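Local coordinates for LEOA (Escherichia coli, PDB 4AUR), which is a bacterial dynamin from enterotoxigenic strains that probably binds and hydrolyses GTP and, like other dynamin-family proteins, may act on membranes, at residues T287-H292 / R416-A421; E330-M335 / L372-S377; Q338-L343 / I506-F511; L410-F415 / S429-K434. All coordinates share one frame; numbering follows the deposited sequence.

Interaction 1: residues T287-H292 / R416-A421; sequences TLASRH and RSLGGA
Ser417 O lies against helix 275-343, 4.0 Å from Ala289 CB. The same carbonyl accepts a hydrogen bond from Arg285 NE, one turn before Ala289 on that helix. The long helix therefore holds the backbone of the serine both by an apolar touch and by a polar bond.

The side chain of Ser417 lies among carbons of His292 and Leu288. Ser417 OG is 3.2 Å from a ring carbon, His292 CD2, and approaches the imidazole obliquely. CG of the histidine stands anti to its carbonyl carbon (chi1 -72°), and the ring is reached at its CD2 side. His292 ND1 is hydrogen-bonded to Glu295 OE1 further along the same helix, a bond that probably helps to fix the turn of the ring. Leu288 meets the serine one turn before His292. Its CD2 is 3.7 Å from Ser417 CB, and its CG lies only slightly further from that atom.

Ser417 and Leu418 lie in a short 3-10 segment, in the connection between helices 368-408 and 430-447. The contact seats this connection on the long helix of the dynamin-like helical domain.

Leu418 spreads its two methyls along the helix backbone. Leu418 CD1 reaches Ala289 O at 3.2 Å and lies 4.3 Å from Ala289 CB. Leu418 CD2 lies 3.8 Å from His292 O, nearly a turn further on. Leu418 also touches Met31, just after helix 3-30, and Leu556 of helix 547-567.

Interaction 2: residues E330-M335 / L372-S377; sequences EELNLM and LRIKQS
Met335, modelled as selenomethionine, reaches from helix 330-335 to three residues of helix 372-377: Arg373, Ile374 and Ser377. Its CB points toward the other helix. CG stands anti to the backbone N (chi1 -153°) and comes to rest over one face of the Arg373 guanidinium. It sits 3.4 Å above that plane, offset toward the rim, and Met335 CG is 3.6 Å from Arg373 NH1. The two side chains run alongside each other, each pointing back toward the helix of the other. The selenium comes next. It stays beside the guanidinium, 4.0 Å from Arg373 CZ, and also touches Ile374 CG1 at 4.3 Å. The chain then bends at chi3 (-76°), which places CE 3.7 Å from Ser377 OG.

Leu332 packs beside this on the same helix. Its CD2 lies 4.1 Å from Ser377 CB and also meets Ile374 CG2, a little further off. The Glu331 carboxylate is modelled too close to Ser377 OG, so the nature of that meeting is doubtful.

The two helices run antiparallel, with short-segment axes 10.9 Å apart at an angle of 165°. Helix 489-518 packs against both: Leu332 touches Ile514, and Ile374 touches Pro510 and Phe511. The contact thus belongs to a helical bundle in the dynamin-like helical domain.

The chemistry is mainly that of dispersion. The methylene and the chalcogen, selenium in this labelled protein, lie against a flat group that is probably cationic, whose charge may polarise them. Such a contact depends on fit more than on bond direction.

Interaction 3: residues Q338-L343 / I506-F511; sequences QLMSQL and IIKEPF
Met340 and Ile507 lie alongside each other, pointing opposite ways, while Lys508 is turned roughly perpendicular to Met340. Met340, modelled as selenomethionine, starts off to one side and bends at chi2 (-56°), which brings its selenium to 4.0 Å from Ile507 CG2. A second bend at chi3 (-86°) sets CE against the end of Lys508. Met340 CE meets Lys508 NZ at 3.9 Å and Lys508 CE at nearly the same distance. The lysine chain is extended beyond CG, and the methyl meets its last two atoms. Lys508 also touches Glu336.

Ile507 points toward helix 338-343 and meets it with two branches. While CG2 faces the selenium, CD1 lies between two leucines of the other helix. It is 4.3 Å from Leu339 CB and 4.4 Å from Leu343 CD2, one turn further on.

The helices run antiparallel at 172°, with short-segment axes 10.8 Å apart. They are the end of helix 275-343 and part of helix 489-518, packed in the elongated bundle of the dynamin-like helical domain. Helix 351-359 lies against both, since Ile507 touches Phe354 and Leu359 and Leu339 touches Glu358. Helix 489-518 is kinked near Pro510, whose N has no hydrogen to donate.

Some polar side chains of 338-343 bond back to their own helix. Gln342 NE2 donates to Gln338 OE1 at 2.7 Å, in the carbonyl plane and on a lone pair. The same NE2 is hydrogen-bonded to Glu358 OE2. Ser341 OG donates to Gln338 O at 2.9 Å, and that carbonyl also accepts from Gln342 N.

Interaction 4: residues L410-F415 / S429-K434; sequences LGEGAF and SPATLK
Phe415 and Pro430 form the apolar centre, with the proline CG over one face of the aromatic ring. Phe415 CD2 comes to 3.7 Å from Pro430 CD. Leu433 comes to the same ring at its edge, near the ring plane, with CD1 3.9 Å from Phe415 CE2. Leu410 CB adds a looser touch on Pro430 CG. Beyond the two segments, Phe415 also packs on Leu296 of helix 275-343.

Gly411 O lies next to the proline ring, 3.3 Å from Pro430 CG. Gly411 has positive phi and opens a type I beta turn that ends at Ala414. The turn carries Glu412, whose chain bends at chi2 (-71°) and ends beside the start of helix 430-447.

There Glu412 OE2 accepts two hydrogen bonds. Ser429 OG donates at 3.0 Å to the syn lone pair of OE2. Ala431 N donates to OE2 at 3.2 Å from above the carboxylate plane, 38° out of it. The carboxylate thus faces the first turn of a helix, where backbone N-H groups point back toward the N-terminal end of the helix. A negative charge there would probably be favoured by the helix dipole.

Ser429 OG has a second task. It accepts from Thr432 N at 3.1 Å, while Ser429 N donates to Thr432 OG1 at 3.0 Å. This reciprocal pair is a capping box with Ser429 as N-cap, and Glu412 extends the polar cap from the preceding connection at the N terminus of helix 430-447.

How the interactions relate
From the N terminus, helix 275-343 supplies the first segment of interactions 1, 2 and 3. Interaction 1 closes a loop from 287-292 to 416-421. Interaction 2, joining helix 275-343 to helix 368-408, is nested inside it. Interaction 3 runs on to helix 489-518 and crosses both. Interaction 4 closes a short loop onto the start of helix 430-447; it crosses interaction 1, follows interaction 2 and is nested within interaction 3. The contacts form two groups. Interactions 1 and 4 touch through His292 and Ala414, and interactions 2 and 3 through Ile374 and Pro510. Helix 275-343 spans both groups; the centres of interactions 1 and 2 are about 63 Å apart.

Interaction 1: residues T287-H292 / R416-A421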
loop_
_atom_site.group_PDB
_atom_site.type_symbol
_atom_site.label_atom_id
_atom_site.label_comp_id
_atom_site.label_asym_id
_atom_site.label_seq_id
_atom_site.Cartn_x
_atom_site.Cartn_y
_atom_site.Cartn_z
ATOM N N THR A 287 5.567 -6.996 6.010
ATOM C CA THR A 287 5.918 -6.370 4.767
ATOM C C THR A 287 4.774 -6.549 3.814
ATOM O O THR A 287 4.333 -5.595 3.185
ATOM C CB THR A 287 7.193 -6.998 4.209
ATOM O OG1 THR A 287 8.301 -6.546 4.998
ATOM C CG2 THR A 287 7.413 -6.610 2.738
ATOM N N LEU A 288 4.265 -7.770 3.766
ATOM C CA LEU A 288 3.071 -8.114 3.006
ATOM C C LEU A 288 1.834 -7.397 3.541
ATOM O O LEU A 288 1.003 -6.915 2.778
ATOM C CB LEU A 288 2.845 -9.631 3.060
ATOM C CG LEU A 288 1.832 -10.214 2.068
ATOM C CD1 LEU A 288 2.368 -10.136 0.645
ATOM C CD2 LEU A 288 1.474 -11.659 2.400
ATOM N N ALA A 289 1.705 -7.340 4.856
ATOM C CA ALA A 289 0.538 -6.727 5.433
ATOM C C ALA A 289 0.424 -5.253 5.092
ATOM O O ALA A 289 -0.685 -4.805 4.853
ATOM C CB ALA A 289 0.482 -6.945 6.935
ATOM N N SER A 290 1.528 -4.490 5.080
ATOM C CA SER A 290 1.406 -3.046 4.756
ATOM C C SER A 290 1.259 -2.781 3.261
ATOM O O SER A 290 0.673 -1.815 2.879
ATOM C CB SER A 290 2.527 -2.161 5.360
ATOM O OG SER A 290 3.797 -2.773 5.370
ATOM N N ARG A 291 1.783 -3.666 2.437
ATOM C CA ARG A 291 1.695 -3.565 0.997
ATOM C C ARG A 291 0.261 -3.742 0.535
ATOM O O ARG A 291 -0.109 -3.209 -0.514
ATOM C CB ARG A 291 2.578 -4.655 0.406
ATOM C CG ARG A 291 2.656 -4.786 -1.105
ATOM C CD ARG A 291 3.778 -5.765 -1.541
ATOM N NE ARG A 291 3.327 -7.151 -1.743
ATOM C CZ ARG A 291 2.435 -7.544 -2.666
ATOM N NH1 ARG A 291 1.864 -6.659 -3.495
ATOM N NH2 ARG A 291 2.093 -8.831 -2.770
ATOM N N HIS A 292 -0.548 -4.479 1.302
ATOM C CA HIS A 292 -1.958 -4.698 0.987
ATOM C C HIS A 292 -2.896 -3.825 1.800
ATOM O O HIS A 292 -4.064 -3.710 1.445
ATOM C CB HIS A 292 -2.344 -6.128 1.278
ATOM C CG HIS A 292 -1.781 -7.104 0.311
ATOM N ND1 HIS A 292 -2.059 -7.057 -1.032
ATOM C CD2 HIS A 292 -0.984 -8.178 0.493
ATOM C CE1 HIS A 292 -1.443 -8.053 -1.639
ATOM N NE2 HIS A 292 -0.783 -8.747 -0.734
ATOM N N ARG A 416 -6.046 -11.258 2.521
ATOM C CA ARG A 416 -5.930 -12.313 3.519
ATOM C C ARG A 416 -4.788 -12.063 4.498
ATOM O O ARG A 416 -4.867 -12.504 5.635
ATOM C CB ARG A 416 -5.806 -13.689 2.877
ATOM C CG ARG A 416 -7.077 -14.109 2.151
ATOM C CD ARG A 416 -6.951 -15.492 1.553
ATOM N NE ARG A 416 -8.192 -16.192 1.791
ATOM C CZ ARG A 416 -8.451 -16.985 2.831
ATOM N NH1 ARG A 416 -7.552 -17.295 3.770
ATOM N NH2 ARG A 416 -9.660 -17.498 2.918
ATOM N N SER A 417 -3.767 -11.319 4.072
ATOM C CA SER A 417 -2.650 -10.982 4.960
ATOM C C SER A 417 -3.043 -10.018 6.033
ATOM O O SER A 417 -2.289 -9.838 6.960
ATOM C CB SER A 417 -1.504 -10.359 4.196
ATOM O OG SER A 417 -2.041 -9.609 3.158
ATOM N N LEU A 418 -4.203 -9.388 5.891
ATOM C CA LEU A 418 -4.684 -8.426 6.861
ATOM C C LEU A 418 -5.393 -9.086 8.016
ATOM O O LEU A 418 -5.934 -8.418 8.856
ATOM C CB LEU A 418 -5.598 -7.412 6.178
ATOM C CG LEU A 418 -5.006 -6.109 5.646
ATOM C CD1 LEU A 418 -3.495 -6.075 5.599
ATOM C CD2 LEU A 418 -5.545 -5.763 4.285
ATOM N N GLY A 419 -5.436 -10.402 8.050
ATOM C CA GLY A 419 -5.960 -11.110 9.214
ATOM C C GLY A 419 -7.434 -11.462 9.331
ATOM O O GLY A 419 -8.064 -11.895 8.380
ATOM N N GLY A 420 -7.977 -11.292 10.533
ATOM C CA GLY A 420 -9.205 -11.989 10.938
ATOM C C GLY A 420 -10.480 -11.669 10.164
ATOM O O GLY A 420 -11.286 -12.567 9.836
ATOM N N ALA A 421 -10.671 -10.395 9.870
ATOM C CA ALA A 421 -11.877 -9.968 9.166
ATOM C C ALA A 421 -11.928 -10.377 7.695
ATOM O O ALA A 421 -12.972 -10.210 7.096
ATOM C CB ALA A 421 -12.053 -8.455 9.287
#

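Interaction 2: residues E330-M335 / L372-S377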
loop_
_atom_site.group_PDB
_atom_site.type_symbol
_atom_site.label_atom_id
_atom_site.label_comp_id
_atom_site.label_asym_id
_atom_site.label_seq_id
_atom_site.Cartn_x
_atom_site.Cartn_y
_atom_site.Cartn_z
ATOM N N GLU A 330 -39.883 31.794 -17.250
ATOM C CA GLU A 330 -39.749 33.089 -17.844
ATOM C C GLU A 330 -40.342 33.037 -19.246
ATOM O O GLU A 330 -41.042 33.953 -19.668
ATOM C CB GLU A 330 -38.274 33.526 -17.911
ATOM C CG GLU A 330 -37.708 34.050 -16.596
ATOM C CD GLU A 330 -36.206 34.280 -16.623
ATOM O OE1 GLU A 330 -35.679 34.823 -17.613
ATOM O OE2 GLU A 330 -35.538 33.935 -15.644
ATOM N N GLU A 331 -40.057 31.963 -19.971
ATOM C CA GLU A 331 -40.458 31.870 -21.378
ATOM C C GLU A 331 -41.965 31.736 -21.501
ATOM O O GLU A 331 -42.555 32.353 -22.362
ATOM C CB GLU A 331 -39.743 30.703 -22.071
ATOM C CG GLU A 331 -40.371 30.202 -23.361
ATOM C CD GLU A 331 -39.515 29.142 -24.043
ATOM O OE1 GLU A 331 -38.275 29.287 -24.028
ATOM O OE2 GLU A 331 -40.068 28.170 -24.599
ATOM N N LEU A 332 -42.565 30.926 -20.641
ATOM C CA LEU A 332 -44.011 30.733 -20.639
ATOM C C LEU A 332 -44.773 31.977 -20.195
ATOM O O LEU A 332 -45.896 32.183 -20.621
ATOM C CB LEU A 332 -44.402 29.577 -19.723
ATOM C CG LEU A 332 -43.979 28.167 -20.098
ATOM C CD1 LEU A 332 -44.329 27.191 -18.991
ATOM C CD2 LEU A 332 -44.635 27.727 -21.380
ATOM N N ASN A 333 -44.171 32.780 -19.331
ATOM C CA ASN A 333 -44.796 33.983 -18.834
ATOM C C ASN A 333 -44.832 35.081 -19.917
ATOM O O ASN A 333 -45.825 35.780 -20.064
ATOM C CB ASN A 333 -44.088 34.475 -17.572
ATOM C CG ASN A 333 -45.025 35.201 -16.612
ATOM O OD1 ASN A 333 -46.094 34.689 -16.217
ATOM N ND2 ASN A 333 -44.619 36.395 -16.206
ATOM N N LEU A 334 -43.766 35.218 -20.695
ATOM C CA LEU A 334 -43.811 36.092 -21.858
ATOM C C LEU A 334 -44.886 35.662 -22.852
ATOM O O LEU A 334 -45.647 36.472 -23.362
ATOM C CB LEU A 334 -42.467 36.119 -22.574
ATOM C CG LEU A 334 -41.468 37.076 -21.951
ATOM C CD1 LEU A 334 -40.056 36.727 -22.403
ATOM C CD2 LEU A 334 -41.819 38.523 -22.298
HETATM N N MSE A 335 -44.949 34.377 -23.126
HETATM C CA MSE A 335 -45.859 33.883 -24.117
HETATM C C MSE A 335 -47.236 34.290 -23.767
HETATM O O MSE A 335 -47.959 34.743 -24.612
HETATM C CB MSE A 335 -45.738 32.385 -24.168
HETATM C CG MSE A 335 -46.127 31.879 -25.544
HETATM SE SE MSE A 335 -46.060 29.936 -25.402
HETATM C CE MSE A 335 -44.091 29.777 -25.446
ATOM N N LEU A 372 -49.657 23.088 -28.785
ATOM C CA LEU A 372 -48.424 22.639 -29.381
ATOM C C LEU A 372 -47.287 23.542 -29.055
ATOM O O LEU A 372 -46.173 23.069 -29.011
ATOM C CB LEU A 372 -48.514 22.616 -30.896
ATOM C CG LEU A 372 -49.476 21.632 -31.490
ATOM C CD1 LEU A 372 -49.229 21.629 -32.981
ATOM C CD2 LEU A 372 -49.289 20.260 -30.873
ATOM N N ARG A 373 -47.516 24.840 -28.898
ATOM C CA ARG A 373 -46.366 25.690 -28.635
ATOM C C ARG A 373 -45.960 25.683 -27.167
ATOM O O ARG A 373 -44.794 25.639 -26.859
ATOM C CB ARG A 373 -46.454 27.084 -29.266
ATOM C CG ARG A 373 -47.557 27.979 -28.816
ATOM C CD ARG A 373 -47.595 29.222 -29.704
ATOM N NE ARG A 373 -46.364 29.993 -29.578
ATOM C CZ ARG A 373 -46.278 31.269 -29.215
ATOM N NH1 ARG A 373 -47.355 32.001 -28.938
ATOM N NH2 ARG A 373 -45.075 31.829 -29.145
ATOM N N ILE A 374 -46.912 25.652 -26.263
ATOM C CA ILE A 374 -46.598 25.345 -24.887
ATOM C C ILE A 374 -45.892 23.987 -24.777
ATOM O O ILE A 374 -44.898 23.835 -24.064
ATOM C CB ILE A 374 -47.871 25.318 -24.042
ATOM C CG1 ILE A 374 -48.451 26.725 -23.945
ATOM C CG2 ILE A 374 -47.606 24.701 -22.661
ATOM C CD1 ILE A 374 -49.721 26.806 -23.112
ATOM N N LYS A 375 -46.419 22.985 -25.459
ATOM C CA LYS A 375 -45.888 21.636 -25.320
ATOM C C LYS A 375 -44.428 21.540 -25.720
ATOM O O LYS A 375 -43.655 20.820 -25.129
ATOM C CB LYS A 375 -46.696 20.674 -26.157
ATOM C CG LYS A 375 -45.941 19.409 -26.413
ATOM C CD LYS A 375 -46.820 18.204 -26.502
ATOM C CE LYS A 375 -45.954 17.022 -26.891
ATOM N NZ LYS A 375 -46.301 15.893 -25.999
ATOM N N GLN A 376 -44.065 22.267 -26.744
ATOM C CA GLN A 376 -42.748 22.234 -27.309
ATOM C C GLN A 376 -41.743 22.926 -26.364
ATOM O O GLN A 376 -40.568 22.589 -26.335
ATOM C CB GLN A 376 -42.865 22.934 -28.659
ATOM C CG GLN A 376 -41.625 23.014 -29.512
ATOM C CD GLN A 376 -41.409 24.441 -29.994
ATOM O OE1 GLN A 376 -40.356 25.046 -29.728
ATOM N NE2 GLN A 376 -42.436 25.013 -30.664
ATOM N N SER A 377 -42.229 23.887 -25.588
ATOM C CA SER A 377 -41.455 24.557 -24.551
ATOM C C SER A 377 -41.248 23.693 -23.307
ATOM O O SER A 377 -40.204 23.762 -22.668
ATOM C CB SER A 377 -42.179 25.822 -24.125
ATOM O OG SER A 377 -41.800 26.898 -24.941
#

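Interaction 3: residues Q338-L343 / I506-F511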
loop_
_atom_site.group_PDB
_atom_site.type_symbol
_atom_site.label_atom_id
_atom_site.label_comp_id
_atom_site.label_asym_id
_atom_site.label_seq_id
_atom_site.Cartn_x
_atom_site.Cartn_y
_atom_site.Cartn_z
ATOM N N GLN A 338 -47.771 38.127 -23.883
ATOM C CA GLN A 338 -47.792 38.523 -25.271
ATOM C C GLN A 338 -49.179 38.304 -25.857
ATOM O O GLN A 338 -49.788 39.247 -26.357
ATOM C CB GLN A 338 -46.722 37.765 -26.059
ATOM C CG GLN A 338 -46.869 37.803 -27.582
ATOM C CD GLN A 338 -46.868 39.213 -28.167
ATOM O OE1 GLN A 338 -47.762 39.574 -28.945
ATOM N NE2 GLN A 338 -45.866 40.019 -27.795
ATOM N N LEU A 339 -49.673 37.072 -25.787
ATOM C CA LEU A 339 -51.043 36.739 -26.198
ATOM C C LEU A 339 -52.107 37.628 -25.540
ATOM O O LEU A 339 -53.083 38.039 -26.185
ATOM C CB LEU A 339 -51.362 35.272 -25.901
ATOM C CG LEU A 339 -50.759 34.190 -26.799
ATOM C CD1 LEU A 339 -51.014 32.828 -26.208
ATOM C CD2 LEU A 339 -51.322 34.228 -28.201
HETATM N N MSE A 340 -51.928 37.952 -24.267
HETATM C CA MSE A 340 -52.934 38.780 -23.606
HETATM C C MSE A 340 -52.907 40.210 -24.154
HETATM O O MSE A 340 -53.943 40.814 -24.341
HETATM C CB MSE A 340 -52.836 38.710 -22.064
HETATM C CG MSE A 340 -53.259 37.391 -21.405
HETATM SE SE MSE A 340 -55.095 36.859 -21.865
HETATM C CE MSE A 340 -56.051 37.876 -20.467
ATOM N N SER A 341 -51.745 40.768 -24.435
ATOM C CA SER A 341 -51.694 42.140 -24.938
ATOM C C SER A 341 -52.149 42.239 -26.404
ATOM O O SER A 341 -52.477 43.318 -26.900
ATOM C CB SER A 341 -50.284 42.696 -24.807
ATOM O OG SER A 341 -49.463 42.064 -25.766
ATOM N N GLN A 342 -52.148 41.113 -27.097
ATOM C CA GLN A 342 -52.686 41.060 -28.424
ATOM C C GLN A 342 -54.184 41.043 -28.363
ATOM O O GLN A 342 -54.852 41.528 -29.272
ATOM C CB GLN A 342 -52.232 39.801 -29.137
ATOM C CG GLN A 342 -50.868 39.905 -29.759
ATOM C CD GLN A 342 -50.606 38.723 -30.649
ATOM O OE1 GLN A 342 -51.407 38.396 -31.527
ATOM N NE2 GLN A 342 -49.485 38.059 -30.422
ATOM N N LEU A 343 -54.717 40.451 -27.307
ATOM C CA LEU A 343 -56.151 40.276 -27.201
ATOM C C LEU A 343 -56.834 41.560 -26.853
ATOM O O LEU A 343 -57.822 41.909 -27.479
ATOM C CB LEU A 343 -56.507 39.242 -26.140
ATOM C CG LEU A 343 -58.004 39.024 -25.888
ATOM C CD1 LEU A 343 -58.803 38.761 -27.160
ATOM C CD2 LEU A 343 -58.197 37.861 -24.935
ATOM N N ILE A 506 -59.554 30.653 -21.852
ATOM C CA ILE A 506 -58.896 29.653 -22.696
ATOM C C ILE A 506 -57.362 29.811 -22.736
ATOM O O ILE A 506 -56.628 28.839 -22.669
ATOM C CB ILE A 506 -59.465 29.704 -24.125
ATOM C CG1 ILE A 506 -60.911 29.170 -24.102
ATOM C CG2 ILE A 506 -58.587 28.903 -25.080
ATOM C CD1 ILE A 506 -61.702 29.291 -25.394
ATOM N N ILE A 507 -56.895 31.044 -22.856
ATOM C CA ILE A 507 -55.481 31.332 -22.952
ATOM C C ILE A 507 -54.761 31.005 -21.654
ATOM O O ILE A 507 -53.708 30.389 -21.662
ATOM C CB ILE A 507 -55.279 32.801 -23.332
ATOM C CG1 ILE A 507 -55.500 32.955 -24.830
ATOM C CG2 ILE A 507 -53.884 33.267 -22.976
ATOM C CD1 ILE A 507 -55.533 34.380 -25.315
ATOM N N LYS A 508 -55.347 31.417 -20.540
ATOM C CA LYS A 508 -54.733 31.255 -19.247
ATOM C C LYS A 508 -54.687 29.814 -18.809
ATOM O O LYS A 508 -53.697 29.380 -18.270
ATOM C CB LYS A 508 -55.491 32.059 -18.199
ATOM C CG LYS A 508 -55.258 33.548 -18.313
ATOM C CD LYS A 508 -55.993 34.352 -17.247
ATOM C CE LYS A 508 -55.370 35.748 -17.156
ATOM N NZ LYS A 508 -56.296 36.814 -16.671
ATOM N N GLU A 509 -55.755 29.069 -19.025
ATOM C CA GLU A 509 -55.871 27.754 -18.417
ATOM C C GLU A 509 -54.587 26.932 -18.531
ATOM O O GLU A 509 -54.034 26.523 -17.515
ATOM C CB GLU A 509 -57.076 26.993 -18.976
ATOM C CG GLU A 509 -57.123 25.496 -18.673
ATOM C CD GLU A 509 -58.479 24.857 -19.010
ATOM O OE1 GLU A 509 -59.135 25.275 -20.014
ATOM O OE2 GLU A 509 -58.890 23.927 -18.266
ATOM N N PRO A 510 -54.096 26.690 -19.752
ATOM C CA PRO A 510 -52.971 25.782 -19.875
ATOM C C PRO A 510 -51.694 26.199 -19.140
ATOM O O PRO A 510 -50.888 25.337 -18.749
ATOM C CB PRO A 510 -52.734 25.714 -21.382
ATOM C CG PRO A 510 -53.551 26.805 -21.981
ATOM C CD PRO A 510 -54.694 26.988 -21.055
ATOM N N PHE A 511 -51.506 27.495 -18.945
ATOM C CA PHE A 511 -50.362 27.968 -18.199
ATOM C C PHE A 511 -50.590 27.749 -16.705
ATOM O O PHE A 511 -49.733 27.226 -16.020
ATOM C CB PHE A 511 -50.099 29.447 -18.470
ATOM C CG PHE A 511 -49.797 29.774 -19.909
ATOM C CD1 PHE A 511 -48.524 29.673 -20.405
ATOM C CD2 PHE A 511 -50.786 30.237 -20.746
ATOM C CE1 PHE A 511 -48.241 29.991 -21.720
ATOM C CE2 PHE A 511 -50.511 30.573 -22.054
ATOM C CZ PHE A 511 -49.235 30.442 -22.546
#

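Interaction 4: residues L410-F415 / S429-K434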
loop_
_atom_site.group_PDB
_atom_site.type_symbol
_atom_site.label_atom_id
_atom_site.label_comp_id
_atom_site.label_asym_id
_atom_site.label_seq_id
_atom_site.Cartn_x
_atom_site.Cartn_y
_atom_site.Cartn_z
ATOM N N LEU A 410 -6.685 -6.447 -7.812
ATOM C CA LEU A 410 -5.987 -6.742 -6.569
ATOM C C LEU A 410 -5.738 -8.231 -6.422
ATOM O O LEU A 410 -4.728 -8.623 -5.853
ATOM C CB LEU A 410 -6.773 -6.223 -5.366
ATOM C CG LEU A 410 -6.935 -4.698 -5.334
ATOM C CD1 LEU A 410 -7.605 -4.260 -4.039
ATOM C CD2 LEU A 410 -5.611 -3.966 -5.515
ATOM N N GLY A 411 -6.661 -9.051 -6.937
ATOM C CA GLY A 411 -6.609 -10.502 -6.759
ATOM C C GLY A 411 -7.598 -10.861 -5.681
ATOM O O GLY A 411 -7.889 -10.034 -4.837
ATOM N N GLU A 412 -8.126 -12.076 -5.667
ATOM C CA GLU A 412 -9.217 -12.350 -4.723
ATOM C C GLU A 412 -8.693 -12.574 -3.315
ATOM O O GLU A 412 -9.464 -12.531 -2.376
ATOM C CB GLU A 412 -10.091 -13.530 -5.161
ATOM C CG GLU A 412 -11.586 -13.212 -5.234
ATOM C CD GLU A 412 -12.254 -13.008 -3.871
ATOM O OE1 GLU A 412 -12.759 -13.987 -3.251
ATOM O OE2 GLU A 412 -12.315 -11.846 -3.445
ATOM N N GLY A 413 -7.386 -12.790 -3.178
ATOM C CA GLY A 413 -6.768 -13.007 -1.885
ATOM C C GLY A 413 -5.921 -11.858 -1.378
ATOM O O GLY A 413 -5.086 -12.025 -0.484
ATOM N N ALA A 414 -6.142 -10.674 -1.923
ATOM C CA ALA A 414 -5.263 -9.554 -1.624
ATOM C C ALA A 414 -5.308 -9.135 -0.154
ATOM O O ALA A 414 -4.302 -8.675 0.374
ATOM C CB ALA A 414 -5.577 -8.388 -2.537
ATOM N N PHE A 415 -6.445 -9.327 0.506
ATOM C CA PHE A 415 -6.583 -8.937 1.912
ATOM C C PHE A 415 -6.470 -10.075 2.925
ATOM O O PHE A 415 -6.800 -9.890 4.087
ATOM C CB PHE A 415 -7.933 -8.283 2.159
ATOM C CG PHE A 415 -8.231 -7.125 1.267
ATOM C CD1 PHE A 415 -7.210 -6.305 0.767
ATOM C CD2 PHE A 415 -9.540 -6.835 0.930
ATOM C CE1 PHE A 415 -7.510 -5.232 -0.057
ATOM C CE2 PHE A 415 -9.834 -5.756 0.128
ATOM C CZ PHE A 415 -8.824 -4.951 -0.359
ATOM N N SER A 429 -13.718 -9.326 1.186
ATOM C CA SER A 429 -12.754 -9.552 0.113
ATOM C C SER A 429 -12.964 -8.548 -1.019
ATOM O O SER A 429 -13.991 -7.869 -1.078
ATOM C CB SER A 429 -12.921 -10.972 -0.416
ATOM O OG SER A 429 -14.147 -11.135 -1.152
ATOM N N PRO A 430 -12.013 -8.448 -1.939
ATOM C CA PRO A 430 -12.297 -7.592 -3.060
ATOM C C PRO A 430 -13.627 -7.899 -3.700
ATOM O O PRO A 430 -14.337 -6.973 -4.108
ATOM C CB PRO A 430 -11.174 -7.892 -4.021
ATOM C CG PRO A 430 -10.047 -8.210 -3.126
ATOM C CD PRO A 430 -10.631 -8.915 -1.945
ATOM N N ALA A 431 -13.983 -9.183 -3.763
ATOM C CA ALA A 431 -15.209 -9.551 -4.427
ATOM C C ALA A 431 -16.435 -9.224 -3.596
ATOM O O ALA A 431 -17.501 -9.015 -4.176
ATOM C CB ALA A 431 -15.195 -11.007 -4.839
ATOM N N THR A 432 -16.325 -9.164 -2.261
ATOM C CA THR A 432 -17.509 -8.815 -1.472
ATOM C C THR A 432 -17.801 -7.359 -1.645
ATOM O O THR A 432 -18.963 -6.976 -1.653
ATOM C CB THR A 432 -17.448 -9.156 0.032
ATOM O OG1 THR A 432 -16.469 -8.351 0.718
ATOM C CG2 THR A 432 -17.165 -10.631 0.242
ATOM N N LEU A 433 -16.751 -6.557 -1.798
ATOM C CA LEU A 433 -16.879 -5.127 -1.873
ATOM C C LEU A 433 -17.241 -4.792 -3.280
ATOM O O LEU A 433 -17.997 -3.878 -3.520
ATOM C CB LEU A 433 -15.569 -4.427 -1.522
ATOM C CG LEU A 433 -14.946 -4.571 -0.133
ATOM C CD1 LEU A 433 -13.430 -4.386 -0.164
ATOM C CD2 LEU A 433 -15.579 -3.577 0.817
ATOM N N LYS A 434 -16.673 -5.507 -4.231
ATOM C CA LYS A 434 -17.023 -5.276 -5.621
ATOM C C LYS A 434 -18.539 -5.446 -5.788
ATOM O O LYS A 434 -19.180 -4.621 -6.391
ATOM C CB LYS A 434 -16.267 -6.241 -6.510
ATOM C CG LYS A 434 -16.296 -5.894 -7.979
ATOM C CD LYS A 434 -15.134 -6.510 -8.752
ATOM C CE LYS A 434 -15.430 -7.935 -9.205
ATOM N NZ LYS A 434 -14.566 -8.356 -10.358
#